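Local atomic coordinates of uncharacterized protein Q99UF4 (Staphylococcus aureus, PDB entry 3B2N), a protein that probably acts as a DNA-binding response regulator of the LuxR family, its CheY-like receiver domain passing a phosphorylation signal on to transcription control. Residues Q21-H26 against R108-L113; L6-D11 against F29-D34; V80-T85 against D101-K106. One frame throughout, in Å; residues are numbered along the deposited sequence.

Contact 1: Q21-H26 against R108-L113. With NA (sodium ion), chain B.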
loop_
_atom_site.group_PDB
_atom_site.type_symbol
_atom_site.label_atom_id
_atom_site.label_comp_id
_atom_site.label_asym_id
_atom_site.label_seq_id
_atom_site.Cartn_x
_atom_site.Cartn_y
_atom_site.Cartn_z
ATOM N N GLN A 21 3.909 -8.717 -9.884
ATOM C CA GLN A 21 5.047 -9.254 -10.658
ATOM C C GLN A 21 6.240 -8.324 -10.746
ATOM O O GLN A 21 7.400 -8.777 -10.604
ATOM C CB GLN A 21 4.616 -9.723 -12.052
ATOM C CG GLN A 21 3.644 -10.923 -11.941
ATOM C CD GLN A 21 3.074 -11.308 -13.293
ATOM O OE1 GLN A 21 3.029 -10.495 -14.229
ATOM N NE2 GLN A 21 2.688 -12.561 -13.420
ATOM N N LEU A 22 5.972 -7.044 -10.991
ATOM C CA LEU A 22 7.091 -6.105 -11.269
ATOM C C LEU A 22 7.790 -5.683 -9.996
ATOM O O LEU A 22 9.001 -5.533 -9.975
ATOM C CB LEU A 22 6.594 -4.855 -12.000
ATOM C CG LEU A 22 6.219 -5.136 -13.454
ATOM C CD1 LEU A 22 5.565 -3.921 -14.063
ATOM C CD2 LEU A 22 7.487 -5.512 -14.198
ATOM N N ILE A 23 7.036 -5.468 -8.923
ATOM C CA ILE A 23 7.696 -5.147 -7.670
ATOM C C ILE A 23 8.739 -6.202 -7.235
ATOM O O ILE A 23 9.834 -5.844 -6.790
ATOM C CB ILE A 23 6.691 -4.839 -6.535
ATOM C CG1 ILE A 23 6.053 -3.476 -6.776
ATOM C CG2 ILE A 23 7.433 -4.831 -5.168
ATOM C CD1 ILE A 23 4.759 -3.245 -5.848
ATOM N N LYS A 24 8.414 -7.485 -7.373
ATOM C CA LYS A 24 9.356 -8.541 -7.083
ATOM C C LYS A 24 10.596 -8.523 -7.996
ATOM O O LYS A 24 11.681 -8.891 -7.550
ATOM C CB LYS A 24 8.687 -9.913 -7.175
ATOM C CG LYS A 24 7.967 -10.309 -5.895
ATOM C CD LYS A 24 7.398 -11.719 -5.968
ATOM C CE LYS A 24 6.432 -11.889 -7.154
ATOM N NZ LYS A 24 5.595 -13.112 -6.932
ATOM N N LEU A 25 10.433 -8.129 -9.257
ATOM C CA LEU A 25 11.564 -8.042 -10.191
ATOM C C LEU A 25 12.414 -6.759 -10.014
ATOM O O LEU A 25 13.617 -6.786 -10.276
ATOM C CB LEU A 25 11.086 -8.140 -11.631
ATOM C CG LEU A 25 10.505 -9.495 -12.059
ATOM C CD1 LEU A 25 9.857 -9.396 -13.400
ATOM C CD2 LEU A 25 11.533 -10.544 -12.086
ATOM N N HIS A 26 11.785 -5.654 -9.594
ATOM C CA HIS A 26 12.472 -4.346 -9.503
ATOM C C HIS A 26 13.211 -4.163 -8.181
ATOM O O HIS A 26 13.994 -3.218 -8.027
ATOM C CB HIS A 26 11.494 -3.165 -9.737
ATOM C CG HIS A 26 11.275 -2.846 -11.187
ATOM N ND1 HIS A 26 12.289 -2.406 -12.016
ATOM C CD2 HIS A 26 10.175 -2.953 -11.966
ATOM C CE1 HIS A 26 11.818 -2.243 -13.245
ATOM N NE2 HIS A 26 10.527 -2.550 -13.237
ATOM N N ARG A 108 3.698 8.088 -11.349
ATOM C CA ARG A 108 5.034 7.528 -11.113
ATOM C C ARG A 108 5.056 6.133 -11.653
ATOM O O ARG A 108 4.010 5.475 -11.686
ATOM C CB ARG A 108 5.303 7.449 -9.581
ATOM C CG ARG A 108 5.149 8.785 -8.826
ATOM C CD ARG A 108 6.410 9.667 -8.940
ATOM N NE ARG A 108 6.460 10.313 -10.235
ATOM C CZ ARG A 108 5.737 11.384 -10.587
ATOM N NH1 ARG A 108 5.882 11.874 -11.820
ATOM N NH2 ARG A 108 4.869 11.961 -9.734
ATOM N N SER A 109 6.236 5.657 -12.047
ATOM C CA SER A 109 6.401 4.266 -12.470
ATOM C C SER A 109 6.545 3.335 -11.271
ATOM O O SER A 109 6.773 3.788 -10.146
ATOM C CB SER A 109 7.672 4.137 -13.311
ATOM O OG SER A 109 8.815 4.442 -12.515
ATOM N N ILE A 110 6.450 2.022 -11.521
ATOM C CA ILE A 110 6.716 1.005 -10.497
ATOM C C ILE A 110 8.189 1.086 -9.993
ATOM O O ILE A 110 8.449 0.976 -8.783
ATOM C CB ILE A 110 6.232 -0.439 -10.947
ATOM C CG1 ILE A 110 4.689 -0.461 -10.919
ATOM C CG2 ILE A 110 6.871 -1.565 -10.043
ATOM C CD1 ILE A 110 4.003 -1.724 -11.457
ATOM N N GLU A 111 9.108 1.380 -10.889
ATOM C CA GLU A 111 10.526 1.673 -10.530
ATOM C C GLU A 111 10.630 2.778 -9.483
ATOM O O GLU A 111 11.342 2.633 -8.491
ATOM C CB GLU A 111 11.336 2.174 -11.741
ATOM C CG GLU A 111 11.601 1.176 -12.817
ATOM C CD GLU A 111 10.455 1.030 -13.854
ATOM O OE1 GLU A 111 9.228 1.170 -13.528
ATOM O OE2 GLU A 111 10.815 0.755 -15.029
ATOM N N GLU A 112 9.950 3.909 -9.720
ATOM C CA GLU A 112 9.895 5.003 -8.703
ATOM C C GLU A 112 9.194 4.550 -7.407
ATOM O O GLU A 112 9.621 4.845 -6.290
ATOM C CB GLU A 112 9.229 6.226 -9.323
ATOM C CG GLU A 112 10.102 6.806 -10.474
ATOM C CD GLU A 112 9.410 7.869 -11.331
ATOM O OE1 GLU A 112 8.195 7.768 -11.590
ATOM O OE2 GLU A 112 10.100 8.820 -11.764
ATOM N N LEU A 113 8.134 3.775 -7.564
ATOM C CA LEU A 113 7.461 3.265 -6.384
ATOM C C LEU A 113 8.422 2.386 -5.554
ATOM O O LEU A 113 8.484 2.519 -4.333
ATOM C CB LEU A 113 6.165 2.527 -6.779
ATOM C CG LEU A 113 5.526 1.649 -5.706
ATOM C CD1 LEU A 113 5.055 2.531 -4.609
ATOM C CD2 LEU A 113 4.390 0.791 -6.266
HETATM NA NA NA B . 13.819 -9.096 -6.935
HETATM O O HOH W 1 15.326 -7.708 -8.398
HETATM O O HOH W 2 12.619 -10.597 -5.112
#
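Ile-110 reaches from the first turn of helix 110-121 to helix 13-26, and both its branch ends touch Leu-22 there. Its CB points at the other helix. CG2, anti to the backbone N, lies 3.8 Å from Leu-22 CB and 3.9 Å from Ile-23 CG1. It also touches the His-26 ring near CD2. CG1 is anti to the carbonyl carbon and carries CD1 along the other branch, to 3.7 Å from Leu-22 CD1. The Ile-110 side chain crosses those of Leu-22 and Ile-23 at about a right angle. In the CheY-like receiver fold these two helices lie side by side on one face of the parallel sheet. On the sheet side Ile-23 CD1 meets Leu-113 CD2 at 4.1 Å, and both residues also pack on strands. Toward solvent, Glu-111 CG sits over one face of the His-26 ring in a CH-pi contact, 3.8 Å from the ring centroid. The bend at chi2 (85°) sets its CD about equally near CE1 and NE2; the carboxylate plane is 30° from the ring. Ser-109 and Glu-112 form a capping box. Lys-24 O, Gly-27 O and two waters bind a sodium ion.

Contact 2: L6-D11 against F29-D34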
loop_
_atom_site.group_PDB
_atom_site.type_symbol
_atom_site.label_atom_id
_atom_site.label_comp_id
_atom_site.label_asym_id
_atom_site.label_seq_id
_atom_site.Cartn_x
_atom_site.Cartn_y
_atom_site.Cartn_z
ATOM N N LEU A 6 5.610 -7.709 1.670
ATOM C CA LEU A 6 4.644 -6.752 1.231
ATOM C C LEU A 6 3.282 -7.407 1.075
ATOM O O LEU A 6 3.188 -8.549 0.614
ATOM C CB LEU A 6 5.001 -6.269 -0.185
ATOM C CG LEU A 6 5.562 -4.903 -0.501
ATOM C CD1 LEU A 6 6.933 -4.856 0.089
ATOM C CD2 LEU A 6 5.661 -4.779 -2.011
ATOM N N ILE A 7 2.236 -6.647 1.364
ATOM C CA ILE A 7 0.906 -6.976 0.898
ATOM C C ILE A 7 0.466 -5.822 -0.011
ATOM O O ILE A 7 0.760 -4.651 0.262
ATOM C CB ILE A 7 -0.094 -7.210 2.098
ATOM C CG1 ILE A 7 0.268 -8.510 2.834
ATOM C CG2 ILE A 7 -1.597 -7.183 1.581
ATOM C CD1 ILE A 7 -0.551 -8.864 4.098
ATOM N N ILE A 8 -0.258 -6.143 -1.083
ATOM C CA ILE A 8 -0.686 -5.132 -2.038
ATOM C C ILE A 8 -2.171 -5.150 -2.120
ATOM O O ILE A 8 -2.769 -6.211 -2.367
ATOM C CB ILE A 8 -0.133 -5.363 -3.448
ATOM C CG1 ILE A 8 1.408 -5.329 -3.383
ATOM C CG2 ILE A 8 -0.751 -4.263 -4.447
ATOM C CD1 ILE A 8 2.088 -5.785 -4.650
ATOM N N ALA A 9 -2.794 -4.008 -1.855
ATOM C CA ALA A 9 -4.252 -3.993 -1.999
ATOM C C ALA A 9 -4.519 -2.934 -3.077
ATOM O O ALA A 9 -4.216 -1.741 -2.886
ATOM C CB ALA A 9 -4.937 -3.619 -0.650
ATOM N N GLU A 10 -5.090 -3.344 -4.193
ATOM C CA GLU A 10 -5.329 -2.440 -5.306
ATOM C C GLU A 10 -6.636 -2.792 -6.058
ATOM O O GLU A 10 -6.923 -3.965 -6.363
ATOM C CB GLU A 10 -4.094 -2.428 -6.240
ATOM C CG GLU A 10 -4.398 -2.061 -7.744
ATOM C CD GLU A 10 -4.840 -0.587 -7.918
ATOM O OE1 GLU A 10 -4.285 0.313 -7.230
ATOM O OE2 GLU A 10 -5.778 -0.332 -8.708
ATOM N N ASP A 11 -7.434 -1.776 -6.347
ATOM C CA ASP A 11 -8.765 -2.036 -6.866
ATOM C C ASP A 11 -8.692 -2.638 -8.263
ATOM O O ASP A 11 -9.439 -3.510 -8.587
ATOM C CB ASP A 11 -9.557 -0.735 -6.927
ATOM C CG ASP A 11 -10.999 -0.971 -7.334
ATOM O OD1 ASP A 11 -11.361 -0.564 -8.435
ATOM O OD2 ASP A 11 -11.751 -1.646 -6.602
ATOM N N PHE A 29 11.926 -7.999 -2.640
ATOM C CA PHE A 29 10.664 -8.063 -1.939
ATOM C C PHE A 29 10.062 -9.452 -2.076
ATOM O O PHE A 29 10.272 -10.120 -3.074
ATOM C CB PHE A 29 9.705 -7.017 -2.536
ATOM C CG PHE A 29 10.239 -5.613 -2.514
ATOM C CD1 PHE A 29 10.722 -5.005 -3.688
ATOM C CD2 PHE A 29 10.266 -4.876 -1.324
ATOM C CE1 PHE A 29 11.236 -3.674 -3.671
ATOM C CE2 PHE A 29 10.772 -3.546 -1.294
ATOM C CZ PHE A 29 11.260 -2.950 -2.479
ATOM N N GLU A 30 9.333 -9.901 -1.062
ATOM C CA GLU A 30 8.408 -11.031 -1.239
ATOM C C GLU A 30 6.964 -10.557 -0.967
ATOM O O GLU A 30 6.702 -9.856 0.019
ATOM C CB GLU A 30 8.802 -12.190 -0.328
ATOM C CG GLU A 30 8.602 -11.924 1.135
ATOM C CD GLU A 30 8.850 -13.152 1.999
ATOM O OE1 GLU A 30 9.420 -12.972 3.102
ATOM O OE2 GLU A 30 8.475 -14.285 1.589
ATOM N N ILE A 31 6.054 -10.902 -1.874
ATOM C CA ILE A 31 4.655 -10.499 -1.798
ATOM C C ILE A 31 3.931 -11.599 -1.049
ATOM O O ILE A 31 3.839 -12.737 -1.536
ATOM C CB ILE A 31 3.992 -10.333 -3.213
ATOM C CG1 ILE A 31 4.848 -9.460 -4.175
ATOM C CG2 ILE A 31 2.572 -9.760 -3.101
ATOM C CD1 ILE A 31 5.195 -8.099 -3.716
ATOM N N LEU A 32 3.404 -11.283 0.126
ATOM C CA LEU A 32 2.687 -12.291 0.917
ATOM C C LEU A 32 1.235 -12.534 0.477
ATOM O O LEU A 32 0.702 -13.618 0.674
ATOM C CB LEU A 32 2.728 -11.897 2.389
ATOM C CG LEU A 32 3.811 -12.355 3.339
ATOM C CD1 LEU A 32 5.072 -12.788 2.627
ATOM C CD2 LEU A 32 4.044 -11.230 4.345
ATOM N N ALA A 33 0.590 -11.505 -0.082
ATOM C CA ALA A 33 -0.833 -11.561 -0.403
ATOM C C ALA A 33 -1.167 -10.344 -1.251
ATOM O O ALA A 33 -0.493 -9.331 -1.116
ATOM C CB ALA A 33 -1.687 -11.540 0.916
ATOM N N ASP A 34 -2.200 -10.426 -2.084
ATOM C CA ASP A 34 -2.686 -9.242 -2.762
ATOM C C ASP A 34 -4.217 -9.312 -2.881
ATOM O O ASP A 34 -4.775 -10.412 -2.904
ATOM C CB ASP A 34 -2.058 -9.138 -4.144
ATOM C CG ASP A 34 -2.593 -10.174 -5.103
ATOM O OD1 ASP A 34 -2.059 -11.303 -5.113
ATOM O OD2 ASP A 34 -3.547 -9.868 -5.845
#
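Leu-6 is bonded to strand 29-35 through both its backbone N and its O. Leu-6 N donates to Glu-30 O at 2.9 Å, and Leu-32 N donates to Leu-6 O at 2.8 Å. Further on, Ile-8 N donates to Ala-33 O at 3.2 Å. This is the parallel pairing of a beta-alpha-beta unit, with helix 13-26 as the crossover, at one border of the receiver-domain sheet. Over residues 6-9 and 29-34 the two strand directions differ by 19°. CA-H...O contacts accompany the bonds; Asp-34 CA lies 3.1 Å from Ile-8 O.

Leu-6, Ile-8 and Ile-31 share the sheet face covered by helix 13-26. Ile-31 CD1 touches two neighbours, 3.8 Å from Leu-6 CD2 and 4.0 Å from Ile-8 CD1. Its CG1 is anti to the carbonyl carbon (chi1 -49°), and a bend at chi2 (-56°) places CD1 there. Ile-23 of the helix covers Leu-6 and Phe-29. Asp-34 is on this face too, but its OD2 turns to a salt bridge with Arg-16 NE.

The face of Ile-7 and Ala-33 lies under helix 38-48, where Leu-44 touches both. Ile-7 CG1 rests 4.1 Å from Ala-33 CB. At the start of the pairing, Leu-6 CD1 approaches the Phe-29 ring obliquely, 3.6 Å from CD2.

Contact 3: V80-T85 against D101-K106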
loop_
_atom_site.group_PDB
_atom_site.type_symbol
_atom_site.label_atom_id
_atom_site.label_comp_id
_atom_site.label_asym_id
_atom_site.label_seq_id
_atom_site.Cartn_x
_atom_site.Cartn_y
_atom_site.Cartn_z
ATOM N N VAL A 80 3.478 2.098 5.479
ATOM C CA VAL A 80 2.266 2.120 4.661
ATOM C C VAL A 80 2.461 3.120 3.546
ATOM O O VAL A 80 2.707 4.322 3.807
ATOM C CB VAL A 80 0.977 2.510 5.486
ATOM C CG1 VAL A 80 -0.229 2.566 4.572
ATOM C CG2 VAL A 80 0.742 1.581 6.708
ATOM N N ILE A 81 2.305 2.645 2.315
ATOM C CA ILE A 81 2.362 3.519 1.156
ATOM C C ILE A 81 0.998 3.510 0.465
ATOM O O ILE A 81 0.509 2.439 0.094
ATOM C CB ILE A 81 3.464 3.039 0.198
ATOM C CG1 ILE A 81 4.815 3.200 0.935
ATOM C CG2 ILE A 81 3.392 3.868 -1.127
ATOM C CD1 ILE A 81 5.783 2.168 0.662
ATOM N N ILE A 82 0.394 4.683 0.318
ATOM C CA ILE A 82 -0.779 4.834 -0.496
ATOM C C ILE A 82 -0.367 5.129 -1.938
ATOM O O ILE A 82 0.539 5.921 -2.178
ATOM C CB ILE A 82 -1.692 5.906 0.068
ATOM C CG1 ILE A 82 -2.154 5.480 1.476
ATOM C CG2 ILE A 82 -2.820 6.294 -0.907
ATOM C CD1 ILE A 82 -3.557 5.692 1.788
ATOM N N VAL A 83 -1.027 4.470 -2.897
ATOM C CA VAL A 83 -0.682 4.610 -4.316
ATOM C C VAL A 83 -1.999 4.803 -5.001
ATOM O O VAL A 83 -2.816 3.890 -4.957
ATOM C CB VAL A 83 -0.001 3.298 -4.846
ATOM C CG1 VAL A 83 0.274 3.370 -6.337
ATOM C CG2 VAL A 83 1.248 3.098 -4.173
ATOM N N THR A 84 -2.239 5.977 -5.607
ATOM C CA THR A 84 -3.568 6.331 -6.100
ATOM C C THR A 84 -3.500 7.170 -7.373
ATOM O O THR A 84 -2.485 7.834 -7.621
ATOM C CB THR A 84 -4.371 7.128 -5.006
ATOM O OG1 THR A 84 -5.727 7.339 -5.432
ATOM C CG2 THR A 84 -3.681 8.509 -4.697
ATOM N N THR A 85 -4.575 7.159 -8.169
ATOM C CA THR A 85 -4.764 8.192 -9.211
ATOM C C THR A 85 -5.208 9.570 -8.658
ATOM O O THR A 85 -5.065 10.583 -9.336
ATOM C CB THR A 85 -5.797 7.763 -10.258
ATOM O OG1 THR A 85 -7.043 7.519 -9.591
ATOM C CG2 THR A 85 -5.391 6.492 -10.912
ATOM N N ASP A 101 3.286 6.605 5.423
ATOM C CA ASP A 101 4.729 6.759 5.218
ATOM C C ASP A 101 5.078 7.388 3.866
ATOM O O ASP A 101 6.036 8.173 3.768
ATOM C CB ASP A 101 5.438 5.428 5.418
ATOM C CG ASP A 101 5.292 4.943 6.833
ATOM O OD1 ASP A 101 5.762 5.662 7.712
ATOM O OD2 ASP A 101 4.642 3.914 7.076
ATOM N N ALA A 102 4.303 7.069 2.833
ATOM C CA ALA A 102 4.481 7.746 1.561
ATOM C C ALA A 102 3.165 7.791 0.788
ATOM O O ALA A 102 2.327 6.894 0.905
ATOM C CB ALA A 102 5.603 7.084 0.725
ATOM N N TYR A 103 2.979 8.843 -0.004
ATOM C CA TYR A 103 1.796 8.981 -0.833
ATOM C C TYR A 103 2.311 9.029 -2.277
ATOM O O TYR A 103 3.019 9.939 -2.644
ATOM C CB TYR A 103 1.114 10.291 -0.482
ATOM C CG TYR A 103 -0.274 10.465 -1.055
ATOM C CD1 TYR A 103 -1.400 9.985 -0.372
ATOM C CD2 TYR A 103 -0.476 11.147 -2.256
ATOM C CE1 TYR A 103 -2.689 10.184 -0.869
ATOM C CE2 TYR A 103 -1.755 11.324 -2.768
ATOM C CZ TYR A 103 -2.836 10.837 -2.072
ATOM O OH TYR A 103 -4.076 11.035 -2.549
ATOM N N VAL A 104 1.973 8.050 -3.090
ATOM C CA VAL A 104 2.534 7.982 -4.435
ATOM C C VAL A 104 1.420 8.037 -5.477
ATOM O O VAL A 104 0.472 7.216 -5.452
ATOM C CB VAL A 104 3.367 6.688 -4.584
ATOM C CG1 VAL A 104 3.875 6.491 -6.038
ATOM C CG2 VAL A 104 4.544 6.741 -3.616
ATOM N N LEU A 105 1.531 8.993 -6.396
ATOM C CA LEU A 105 0.573 9.089 -7.498
ATOM C C LEU A 105 0.897 8.077 -8.576
ATOM O O LEU A 105 2.066 7.819 -8.838
ATOM C CB LEU A 105 0.676 10.474 -8.134
ATOM C CG LEU A 105 -0.342 11.590 -7.982
ATOM C CD1 LEU A 105 -0.957 11.654 -6.631
ATOM C CD2 LEU A 105 0.363 12.890 -8.327
ATOM N N LYS A 106 -0.129 7.573 -9.268
ATOM C CA LYS A 106 0.106 6.641 -10.395
ATOM C C LYS A 106 0.661 7.312 -11.644
ATOM O O LYS A 106 0.802 6.649 -12.667
ATOM C CB LYS A 106 -1.154 5.806 -10.691
ATOM C CG LYS A 106 -1.499 4.972 -9.433
ATOM C CD LYS A 106 -2.702 4.084 -9.646
ATOM C CE LYS A 106 -3.037 3.266 -8.411
ATOM N NZ LYS A 106 -4.401 2.647 -8.640
HETATM O O HOH W 3 -6.170 4.622 -7.598
#
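Val-104 packs beside Ile-81 and Val-83, all three pointing the same way from the sheet. Its CG2 meets Ile-81 CG2 at 4.0 Å, and its CB faces Val-83 CG2. Ala-102 CB extends this row against Ile-81 CG1, under helix 110-121. On the other face Tyr-103 slants across Ile-82 and Thr-84. Ile-82 CG2 lies 3.9 Å from its CE1, and Thr-84 CG2 comes to 3.3 Å from its OH. Phe-92 meets the same ring edge-to-face.

Between the strands, backbone bonds run from Ile-82 N to Ala-102 O, Val-104 N to Ile-82 O (2.7 Å) and Thr-84 N to Val-104 O. At the start of the pairing, Val-80 N donates to the anti lone pair of Asp-101 OD2 at 2.7 Å, and Asp-101 N donates back to Val-80 O. Arg-72 shares that carboxylate oxygen. At the far end the extended Lys-106 chain passes Val-83 O, with CE 3.5 Å away. Its NZ and Thr-85 N both donate to one water, and NZ forms a salt bridge with Glu-10 OE1. A lysine just after the last strand, beside acidic residues at the carboxyl edge of the sheet, is characteristic of the phosphoacceptor pocket of CheY-like receiver domains.

In the fold
All three contacts belong to one receiver domain with a five-stranded parallel sheet. Contacts 2 and 3 join the two outermost strands, 29-35 and 102-105, to their inner neighbours. Their centres are about 14 Å apart, on opposite sides of the chain's centre. Contact 1 lies about 12 and 13 Å from them, centre to centre, where helices 13-26 and 110-121 cover one sheet face. Along the chain contact 2 closes before contact 3 opens. Contact 3 is nested inside the loop closed by contact 1, whereas contacts 1 and 2 alternate. The salt bridge between Glu-10 OE1 and Lys-106 NZ, 2.7 Å, ties contacts 2 and 3 together at the probable phosphorylation pocket.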